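Local coordinates for protein L-lysine 6-oxidase (Marinomonas mediterranea, PDB 3WEV) that oxidises the side-chain amine of free L-lysine with a cysteine tryptophylquinone cofactor, releasing ammonium and the hydrogen peroxide that makes it antibacterial, at residues B[11-16]-B[248-253]; B[21-26]-B[57-62]; B[260-265]-B[434-439]. One frame throughout, in Å; residues are numbered along the deposited sequence.

Contact 1: B[11-16]-B[248-253]; sequences VARLGN and SPDFAP
Arg13 and the backbone carbonyl of Ser248 make the one hydrogen bond between residues 11-16 and 248-253. NH1 of Arg13 lies 3.0 Å from Ser248 O, and the bond is nearly straight, 170° at the hydrogen. The oxygen sits at the edge of the guanidinium and in its plane, and the donor comes almost head-on to the carbonyl. A bend at chi2 (-105°) carries the long chain across Ser248 O and toward Asp250, where Arg13 CD passes 3.6 Å from Asp250 N.

Charge plays a second part. The same NH1 forms a salt bridge with Glu452, so the buried arginine is gripped by a carboxylate as well as by a carbonyl. Asp250 acts differently: its CB rests over one face of the guanidinium, 3.8 Å from Arg13 NE, while OD2 stays 4.4 Å from Arg13 NH2 and well out of the plane, near enough for electrostatic attraction but with no N-H aimed at it. Asp250 OD1 instead accepts from Ala252 N at 3.2 Å.

Leu14 makes the apolar contacts. Leu14 CD1 reaches 4.0 Å from Ser248 CA, and Leu14 CB faces CD of Pro249 at 4.4 Å. Separately, Pro249 CG packs against the backbone carbonyl of Leu14, 3.7 Å from Leu14 O. Trp509 touches both Leu14 and Ser248, and the apolar leucine and proline suit this buried place.

The contact thus lies where two parallel neighbours of the N-terminal sheet, strands 4-13 and 237-247, run out into loops, and the exit of the second is shaped by an Asx turn at Asp250.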
loop_
_atom_site.group_PDB
_atom_site.type_symbol
_atom_site.label_atom_id
_atom_site.label_comp_id
_atom_site.label_asym_id
_atom_site.label_seq_id
_atom_site.Cartn_x
_atom_site.Cartn_y
_atom_site.Cartn_z
ATOM N N VAL B 11 -2.131 -10.351 -37.876
ATOM C CA VAL B 11 -2.573 -9.686 -36.644
ATOM C C VAL B 11 -3.820 -10.334 -36.127
ATOM O O VAL B 11 -4.815 -10.406 -36.818
ATOM C CB VAL B 11 -2.851 -8.188 -36.888
ATOM C CG1 VAL B 11 -3.346 -7.551 -35.599
ATOM C CG2 VAL B 11 -1.594 -7.488 -37.374
ATOM N N ALA B 12 -3.732 -10.824 -34.915
ATOM C CA ALA B 12 -4.868 -11.346 -34.224
ATOM C C ALA B 12 -5.085 -10.480 -32.945
ATOM O O ALA B 12 -4.163 -9.793 -32.500
ATOM C CB ALA B 12 -4.623 -12.772 -33.862
ATOM N N ARG B 13 -6.270 -10.583 -32.328
ATOM C CA ARG B 13 -6.578 -9.798 -31.122
ATOM C C ARG B 13 -7.157 -10.666 -30.018
ATOM O O ARG B 13 -7.940 -11.594 -30.251
ATOM C CB ARG B 13 -7.593 -8.712 -31.441
ATOM C CG ARG B 13 -7.241 -7.893 -32.653
ATOM C CD ARG B 13 -6.758 -6.578 -32.282
ATOM N NE ARG B 13 -6.312 -5.760 -33.388
ATOM C CZ ARG B 13 -5.418 -4.805 -33.230
ATOM N NH1 ARG B 13 -4.957 -4.507 -32.053
ATOM N NH2 ARG B 13 -5.042 -4.099 -34.238
ATOM N N LEU B 14 -6.739 -10.361 -28.809
ATOM C CA LEU B 14 -7.102 -11.096 -27.629
ATOM C C LEU B 14 -8.586 -11.042 -27.425
ATOM O O LEU B 14 -9.248 -10.065 -27.773
ATOM C CB LEU B 14 -6.474 -10.432 -26.430
ATOM C CG LEU B 14 -4.955 -10.368 -26.230
ATOM C CD1 LEU B 14 -4.644 -9.583 -24.961
ATOM C CD2 LEU B 14 -4.272 -11.747 -26.197
ATOM N N GLY B 15 -9.116 -12.101 -26.802
ATOM C CA GLY B 15 -10.493 -12.117 -26.426
ATOM C C GLY B 15 -10.777 -13.170 -25.373
ATOM O O GLY B 15 -10.333 -14.326 -25.496
ATOM N N ASN B 16 -11.675 -12.830 -24.446
ATOM C CA ASN B 16 -12.031 -13.732 -23.345
ATOM C C ASN B 16 -13.380 -14.439 -23.510
ATOM O O ASN B 16 -13.857 -15.056 -22.554
ATOM C CB ASN B 16 -11.963 -12.975 -22.015
ATOM C CG ASN B 16 -12.932 -11.809 -21.931
ATOM O OD1 ASN B 16 -13.308 -11.167 -22.935
ATOM N ND2 ASN B 16 -13.259 -11.447 -20.712
ATOM N N SER B 248 -3.821 -6.478 -28.247
ATOM C CA SER B 248 -5.001 -6.386 -27.382
ATOM C C SER B 248 -6.173 -5.894 -28.256
ATOM O O SER B 248 -5.964 -5.681 -29.483
ATOM C CB SER B 248 -4.679 -5.467 -26.204
ATOM O OG SER B 248 -4.310 -4.189 -26.691
ATOM N N PRO B 249 -7.420 -5.837 -27.704
ATOM C CA PRO B 249 -8.542 -5.534 -28.645
ATOM C C PRO B 249 -8.432 -4.218 -29.362
ATOM O O PRO B 249 -7.826 -3.276 -28.830
ATOM C CB PRO B 249 -9.779 -5.604 -27.781
ATOM C CG PRO B 249 -9.402 -6.527 -26.653
ATOM C CD PRO B 249 -7.913 -6.273 -26.395
ATOM N N ASP B 250 -8.938 -4.199 -30.596
ATOM C CA ASP B 250 -9.178 -2.942 -31.321
ATOM C C ASP B 250 -10.593 -2.418 -30.985
ATOM O O ASP B 250 -11.660 -2.851 -31.548
ATOM C CB ASP B 250 -8.961 -3.150 -32.830
ATOM C CG ASP B 250 -9.068 -1.860 -33.639
ATOM O OD1 ASP B 250 -9.404 -0.791 -33.040
ATOM O OD2 ASP B 250 -8.767 -1.900 -34.866
ATOM N N PHE B 251 -10.615 -1.430 -30.120
ATOM C CA PHE B 251 -11.872 -0.910 -29.573
ATOM C C PHE B 251 -12.542 0.147 -30.470
ATOM O O PHE B 251 -13.661 0.582 -30.170
ATOM C CB PHE B 251 -11.661 -0.348 -28.141
ATOM C CG PHE B 251 -11.482 -1.394 -27.084
ATOM C CD1 PHE B 251 -12.578 -2.107 -26.619
ATOM C CD2 PHE B 251 -10.257 -1.633 -26.523
ATOM C CE1 PHE B 251 -12.468 -3.058 -25.615
ATOM C CE2 PHE B 251 -10.106 -2.629 -25.541
ATOM C CZ PHE B 251 -11.258 -3.320 -25.073
ATOM N N ALA B 252 -11.921 0.480 -31.602
ATOM C CA ALA B 252 -12.474 1.431 -32.581
ATOM C C ALA B 252 -11.975 1.129 -33.988
ATOM O O ALA B 252 -11.294 1.941 -34.648
ATOM C CB ALA B 252 -12.119 2.859 -32.161
ATOM N N PRO B 253 -12.307 -0.077 -34.472
ATOM C CA PRO B 253 -11.679 -0.612 -35.661
ATOM C C PRO B 253 -11.920 0.205 -36.931
ATOM O O PRO B 253 -11.101 0.128 -37.845
ATOM C CB PRO B 253 -12.307 -1.984 -35.803
ATOM C CG PRO B 253 -13.519 -2.007 -34.949
ATOM C CD PRO B 253 -13.228 -1.023 -33.846
#

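Contact 2: B[21-26]-B[57-62]; sequences NFVLNP and RRQGQV. With EDO (1,2-ethanediol), chain S.
The guanidinium of Arg57 lies flat against Val23, whose CG1 sits over its centre, 3.6 Å from Arg57 CZ; the two side chains cross at about a right angle. On the opposite face lies O1 of a 1,2-ethanediol, probably from the crystallisation liquor, which accepts a hydrogen bond from Asn21 ND2. The other amide atom, Asn21 OD1, is 2.9 Å from Arg57 NE; the bond is weak and bent, 125° at the hydrogen, and the amide is tilted against the guanidinium. NH2 likewise makes a weak bond to Phe22 O. Firmer partners of this arginine are Glu35, a salt bridge to NH2, and Asn48 O, bound by NH1.

At the far end Asn25 turns its amide across Val62. With CG between the backbone N and the carbonyl carbon (chi1 49°), Asn25 OD1 comes within 3.1 Å of Val62 N, in a straight bond (173°) whose donor stands above the carbonyl plane. Here a side chain takes over from the backbone as acceptor, a task well suited to asparagine, since its ND2 binds Pro26 O as well. The Gln61 amide lies obliquely beside it, with NE2 on Val62 O.

Between these ends the backbones run parallel: Val23 N binds Arg58 O and Val23 O takes Gly60 N, both at 2.9 Å, while water 1 joins Asn21 O to Arg58 N. The short strand 22-24 thereby flanks strand 58-66, which pairs antiparallel with strands 4-13 and 193-196; Leu196 packs on Phe22 and Arg58.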
loop_
_atom_site.group_PDB
_atom_site.type_symbol
_atom_site.label_atom_id
_atom_site.label_comp_id
_atom_site.label_asym_id
_atom_site.label_seq_id
_atom_site.Cartn_x
_atom_site.Cartn_y
_atom_site.Cartn_z
ATOM N N ASN B 21 -15.702 -19.026 -30.257
ATOM C CA ASN B 21 -16.488 -17.856 -30.654
ATOM C C ASN B 21 -15.570 -16.670 -31.071
ATOM O O ASN B 21 -15.025 -15.939 -30.208
ATOM C CB ASN B 21 -17.375 -17.434 -29.504
ATOM C CG ASN B 21 -18.339 -16.315 -29.908
ATOM O OD1 ASN B 21 -18.411 -15.953 -31.058
ATOM N ND2 ASN B 21 -19.122 -15.846 -28.983
ATOM N N PHE B 22 -15.350 -16.565 -32.370
ATOM C CA PHE B 22 -14.357 -15.614 -32.888
ATOM C C PHE B 22 -14.854 -14.915 -34.159
ATOM O O PHE B 22 -15.828 -15.355 -34.786
ATOM C CB PHE B 22 -13.024 -16.289 -33.108
ATOM C CG PHE B 22 -13.053 -17.510 -33.983
ATOM C CD1 PHE B 22 -12.961 -17.398 -35.328
ATOM C CD2 PHE B 22 -13.132 -18.772 -33.422
ATOM C CE1 PHE B 22 -12.952 -18.534 -36.156
ATOM C CE2 PHE B 22 -13.172 -19.917 -34.215
ATOM C CZ PHE B 22 -13.062 -19.805 -35.588
ATOM N N VAL B 23 -14.190 -13.825 -34.523
ATOM C CA VAL B 23 -14.399 -13.142 -35.782
ATOM C C VAL B 23 -13.093 -13.282 -36.531
ATOM O O VAL B 23 -12.094 -13.689 -35.948
ATOM C CB VAL B 23 -14.728 -11.621 -35.649
ATOM C CG1 VAL B 23 -16.085 -11.430 -35.017
ATOM C CG2 VAL B 23 -13.711 -10.828 -34.824
ATOM N N LEU B 24 -13.117 -13.031 -37.836
ATOM C CA LEU B 24 -11.939 -13.071 -38.667
ATOM C C LEU B 24 -11.468 -11.681 -39.048
ATOM O O LEU B 24 -12.151 -10.693 -38.778
ATOM C CB LEU B 24 -12.238 -13.827 -39.955
ATOM C CG LEU B 24 -12.712 -15.276 -39.774
ATOM C CD1 LEU B 24 -12.987 -15.969 -41.114
ATOM C CD2 LEU B 24 -11.618 -16.003 -39.042
ATOM N N ASN B 25 -10.250 -11.629 -39.595
ATOM C CA ASN B 25 -9.510 -10.389 -39.718
ATOM C C ASN B 25 -10.202 -9.368 -40.595
ATOM O O ASN B 25 -10.900 -9.696 -41.533
ATOM C CB ASN B 25 -8.129 -10.641 -40.358
ATOM C CG ASN B 25 -8.229 -11.476 -41.598
ATOM O OD1 ASN B 25 -8.423 -12.671 -41.508
ATOM N ND2 ASN B 25 -8.143 -10.845 -42.783
ATOM N N PRO B 26 -9.980 -8.107 -40.312
ATOM C CA PRO B 26 -10.373 -7.109 -41.293
ATOM C C PRO B 26 -9.741 -7.343 -42.671
ATOM O O PRO B 26 -8.646 -7.881 -42.743
ATOM C CB PRO B 26 -9.810 -5.820 -40.712
ATOM C CG PRO B 26 -9.602 -6.059 -39.263
ATOM C CD PRO B 26 -9.292 -7.539 -39.144
ATOM N N ARG B 57 -14.920 -11.292 -28.127
ATOM C CA ARG B 57 -14.549 -12.348 -29.077
ATOM C C ARG B 57 -13.136 -12.167 -29.637
ATOM O O ARG B 57 -12.755 -11.071 -30.055
ATOM C CB ARG B 57 -15.554 -12.387 -30.212
ATOM C CG ARG B 57 -16.965 -12.666 -29.708
ATOM C CD ARG B 57 -18.011 -12.307 -30.739
ATOM N NE ARG B 57 -18.023 -13.229 -31.892
ATOM C CZ ARG B 57 -18.623 -13.014 -33.055
ATOM N NH1 ARG B 57 -19.241 -11.897 -33.302
ATOM N NH2 ARG B 57 -18.589 -13.947 -33.986
ATOM N N ARG B 58 -12.345 -13.238 -29.639
ATOM C CA ARG B 58 -11.078 -13.237 -30.381
ATOM C C ARG B 58 -11.250 -12.864 -31.812
ATOM O O ARG B 58 -12.320 -13.144 -32.412
ATOM C CB ARG B 58 -10.343 -14.582 -30.271
ATOM C CG ARG B 58 -9.808 -14.830 -28.867
ATOM C CD ARG B 58 -8.834 -16.032 -28.777
ATOM N NE ARG B 58 -9.518 -17.278 -29.166
ATOM C CZ ARG B 58 -8.907 -18.468 -29.265
ATOM N NH1 ARG B 58 -7.570 -18.567 -29.073
ATOM N NH2 ARG B 58 -9.621 -19.540 -29.614
ATOM N N GLN B 59 -10.209 -12.225 -32.355
ATOM C CA GLN B 59 -10.076 -11.988 -33.750
ATOM C C GLN B 59 -8.972 -12.849 -34.257
ATOM O O GLN B 59 -7.878 -12.847 -33.703
ATOM C CB GLN B 59 -9.712 -10.548 -34.032
ATOM C CG GLN B 59 -9.529 -10.148 -35.461
ATOM C CD GLN B 59 -9.308 -8.625 -35.554
ATOM O OE1 GLN B 59 -10.094 -7.883 -35.033
ATOM N NE2 GLN B 59 -8.254 -8.207 -36.087
ATOM N N GLY B 60 -9.259 -13.580 -35.315
ATOM C CA GLY B 60 -8.246 -14.490 -35.873
ATOM C C GLY B 60 -7.773 -14.000 -37.186
ATOM O O GLY B 60 -8.450 -13.235 -37.849
ATOM N N GLN B 61 -6.522 -14.361 -37.535
ATOM C CA GLN B 61 -5.950 -14.034 -38.812
ATOM C C GLN B 61 -5.918 -15.242 -39.773
ATOM O O GLN B 61 -5.282 -16.202 -39.475
ATOM C CB GLN B 61 -4.532 -13.534 -38.687
ATOM C CG GLN B 61 -3.898 -13.221 -40.029
ATOM C CD GLN B 61 -4.324 -11.884 -40.621
ATOM O OE1 GLN B 61 -3.998 -10.822 -40.069
ATOM N NE2 GLN B 61 -4.907 -11.907 -41.784
ATOM N N VAL B 62 -6.560 -15.083 -40.937
ATOM C CA VAL B 62 -6.471 -16.020 -42.072
ATOM C C VAL B 62 -5.187 -15.715 -42.830
ATOM O O VAL B 62 -4.923 -14.524 -43.137
ATOM C CB VAL B 62 -7.616 -15.787 -43.032
ATOM C CG1 VAL B 62 -7.493 -16.678 -44.255
ATOM C CG2 VAL B 62 -8.942 -16.073 -42.350
HETATM C C1 EDO S . -22.378 -15.218 -29.385
HETATM O O1 EDO S . -21.441 -14.191 -29.751
HETATM C C2 EDO S . -23.305 -14.711 -28.302
HETATM O O2 EDO S . -23.294 -15.490 -27.102
HETATM O O HOH W 1 -13.103 -15.757 -28.522
HETATM O O HOH W 2 -12.135 -17.519 -30.012
HETATM O O HOH W 3 -5.911 -8.577 -42.111
#

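Contact 3: B[260-265]-B[434-439]; sequences TLSDTC and MDTASI
Ile439 fills the angle between two helices, 261-272 and 433-439, whose short segments here run at 130° to each other with axes 8.6 Å apart; the first of them opens with a capping box. The isoleucine meets this opening turn with both side chain and carbonyl. CB of Ile439 faces CB of Leu261 at 4.1 Å, the two side chains crossing at about a right angle. CG1 stands between the backbone N and the carbonyl carbon (chi1 51°), which carries CD1 past the first turn to the sulfur of Cys265. A beta-branched aliphatic chain suits the place: CB meets Leu261 while the longer branch, through CG1 and CD1, reaches Cys265, whose sulfur offers a small, polarisable surface one turn down the helix.

Ile439 O lies 3.4 Å from Leu261 N and from Ser262 N. Both bonds are weak and bent, yet such a carbonyl at a helix N-terminus probably gains from the partial positive charge there. Beside it, Ser262 OG touches Thr436 CG2 at 3.4 Å, a polar-apolar contact; the hydroxyl itself is paired with Tyr467, and Thr436 OG1 turns back to Asp433 O within its own helix.

Further out, other residues fix the two helices. Ile9 of strand 4-13 packs on Ile439, and its backbone O accepts from Ser438 OG, while Met447 and Met453 touch Leu261. Asp263 is anchored by a salt bridge to Arg305. The same aspartate and Thr260 close the capping box: Asp263 N donates to Thr260 OG1 at 3.1 Å, and Thr260 N donates to Asp263 OD2 at 2.9 Å, on the anti side of the carboxylate.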
loop_
_atom_site.group_PDB
_atom_site.type_symbol
_atom_site.label_atom_id
_atom_site.label_comp_id
_atom_site.label_asym_id
_atom_site.label_seq_id
_atom_site.Cartn_x
_atom_site.Cartn_y
_atom_site.Cartn_z
ATOM N N THR B 260 -0.084 4.434 -39.640
ATOM C CA THR B 260 -0.268 3.020 -39.275
ATOM C C THR B 260 1.068 2.249 -39.395
ATOM O O THR B 260 2.033 2.741 -39.994
ATOM C CB THR B 260 -1.276 2.312 -40.240
ATOM O OG1 THR B 260 -0.639 2.033 -41.511
ATOM C CG2 THR B 260 -2.488 3.183 -40.505
ATOM N N LEU B 261 1.089 1.000 -38.920
ATOM C CA LEU B 261 2.313 0.190 -39.046
ATOM C C LEU B 261 2.584 -0.216 -40.523
ATOM O O LEU B 261 3.759 -0.506 -40.901
ATOM C CB LEU B 261 2.243 -1.005 -38.132
ATOM C CG LEU B 261 3.575 -1.696 -37.817
ATOM C CD1 LEU B 261 4.493 -0.780 -37.014
ATOM C CD2 LEU B 261 3.213 -2.931 -37.038
ATOM N N SER B 262 1.525 -0.221 -41.353
ATOM C CA SER B 262 1.737 -0.352 -42.796
ATOM C C SER B 262 2.527 0.810 -43.344
ATOM O O SER B 262 3.504 0.637 -44.083
ATOM C CB SER B 262 0.442 -0.505 -43.537
ATOM O OG SER B 262 0.655 -0.696 -44.947
ATOM N N ASP B 263 2.156 2.001 -42.917
ATOM C CA ASP B 263 2.951 3.181 -43.277
ATOM C C ASP B 263 4.404 2.993 -42.803
ATOM O O ASP B 263 5.352 3.329 -43.539
ATOM C CB ASP B 263 2.366 4.460 -42.693
ATOM C CG ASP B 263 1.035 4.795 -43.229
ATOM O OD1 ASP B 263 0.807 4.716 -44.453
ATOM O OD2 ASP B 263 0.133 5.106 -42.414
ATOM N N THR B 264 4.600 2.462 -41.614
ATOM C CA THR B 264 5.958 2.220 -41.106
ATOM C C THR B 264 6.742 1.298 -42.023
ATOM O O THR B 264 7.867 1.617 -42.462
ATOM C CB THR B 264 5.895 1.678 -39.662
ATOM O OG1 THR B 264 5.240 2.627 -38.782
ATOM C CG2 THR B 264 7.310 1.412 -39.106
ATOM N N CYS B 265 6.135 0.155 -42.365
ATOM C CA CYS B 265 6.805 -0.839 -43.243
ATOM C C CYS B 265 7.078 -0.255 -44.600
ATOM O O CYS B 265 8.143 -0.503 -45.168
ATOM C CB CYS B 265 6.040 -2.169 -43.338
ATOM S SG CYS B 265 6.007 -3.101 -41.779
ATOM N N MET B 434 -3.185 -7.520 -49.211
ATOM C CA MET B 434 -3.276 -8.498 -48.167
ATOM C C MET B 434 -2.196 -8.271 -47.096
ATOM O O MET B 434 -2.308 -8.795 -46.017
ATOM C CB MET B 434 -3.154 -9.898 -48.783
ATOM C CG MET B 434 -4.116 -10.191 -49.934
ATOM S SD MET B 434 -3.966 -11.925 -50.448
ATOM C CE MET B 434 -4.330 -12.672 -48.836
ATOM N N ASP B 435 -1.155 -7.499 -47.401
ATOM C CA ASP B 435 -0.098 -7.210 -46.447
ATOM C C ASP B 435 -0.388 -5.898 -45.687
ATOM O O ASP B 435 0.050 -5.745 -44.543
ATOM C CB ASP B 435 1.256 -7.076 -47.097
ATOM C CG ASP B 435 1.839 -8.412 -47.581
ATOM O OD1 ASP B 435 1.366 -9.486 -47.116
ATOM O OD2 ASP B 435 2.814 -8.334 -48.402
ATOM N N THR B 436 -1.075 -4.972 -46.336
ATOM C CA THR B 436 -1.404 -3.691 -45.751
ATOM C C THR B 436 -2.587 -3.817 -44.832
ATOM O O THR B 436 -2.679 -3.099 -43.821
ATOM C CB THR B 436 -1.678 -2.612 -46.799
ATOM O OG1 THR B 436 -2.827 -2.951 -47.575
ATOM C CG2 THR B 436 -0.455 -2.384 -47.710
ATOM N N ALA B 437 -3.450 -4.773 -45.120
ATOM C CA ALA B 437 -4.734 -4.903 -44.373
ATOM C C ALA B 437 -4.630 -5.361 -42.921
ATOM O O ALA B 437 -5.538 -5.121 -42.115
ATOM C CB ALA B 437 -5.634 -5.857 -45.125
ATOM N N SER B 438 -3.555 -6.052 -42.605
ATOM C CA SER B 438 -3.287 -6.536 -41.293
ATOM C C SER B 438 -2.682 -5.393 -40.436
ATOM O O SER B 438 -3.318 -4.843 -39.516
ATOM C CB SER B 438 -2.356 -7.755 -41.351
ATOM O OG SER B 438 -1.159 -7.512 -42.098
ATOM N N ILE B 439 -1.473 -5.029 -40.781
ATOM C CA ILE B 439 -0.680 -4.115 -39.947
ATOM C C ILE B 439 -1.116 -2.675 -40.171
ATOM O O ILE B 439 -0.797 -1.791 -39.380
ATOM C CB ILE B 439 0.822 -4.301 -40.181
ATOM C CG1 ILE B 439 1.199 -4.251 -41.669
ATOM C CG2 ILE B 439 1.282 -5.621 -39.632
ATOM C CD1 ILE B 439 2.696 -3.992 -41.825
#

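Contacts 1 and 3 are buried, whereas contact 2 lies farther from the centre of the chain and is partly buried, with waters and a bound ethanediol at its polar groups. Strand 4-13 is common ground. It supplies one side of contact 1, pairs with strand 58-66 of contact 2 through Arg13 N to Gln59 O (3.1 Å), and turns Val11 against Ser438 and Ile439 of contact 3. Gln61 of contact 2 reaches both others: its OE1 accepts from Val11 N and touches Ser438 CB. The chemistry follows position: strand pairing and amides in contact 2, a buried arginine gripping a loop in contact 1, and mostly apolar helix packing in contact 3.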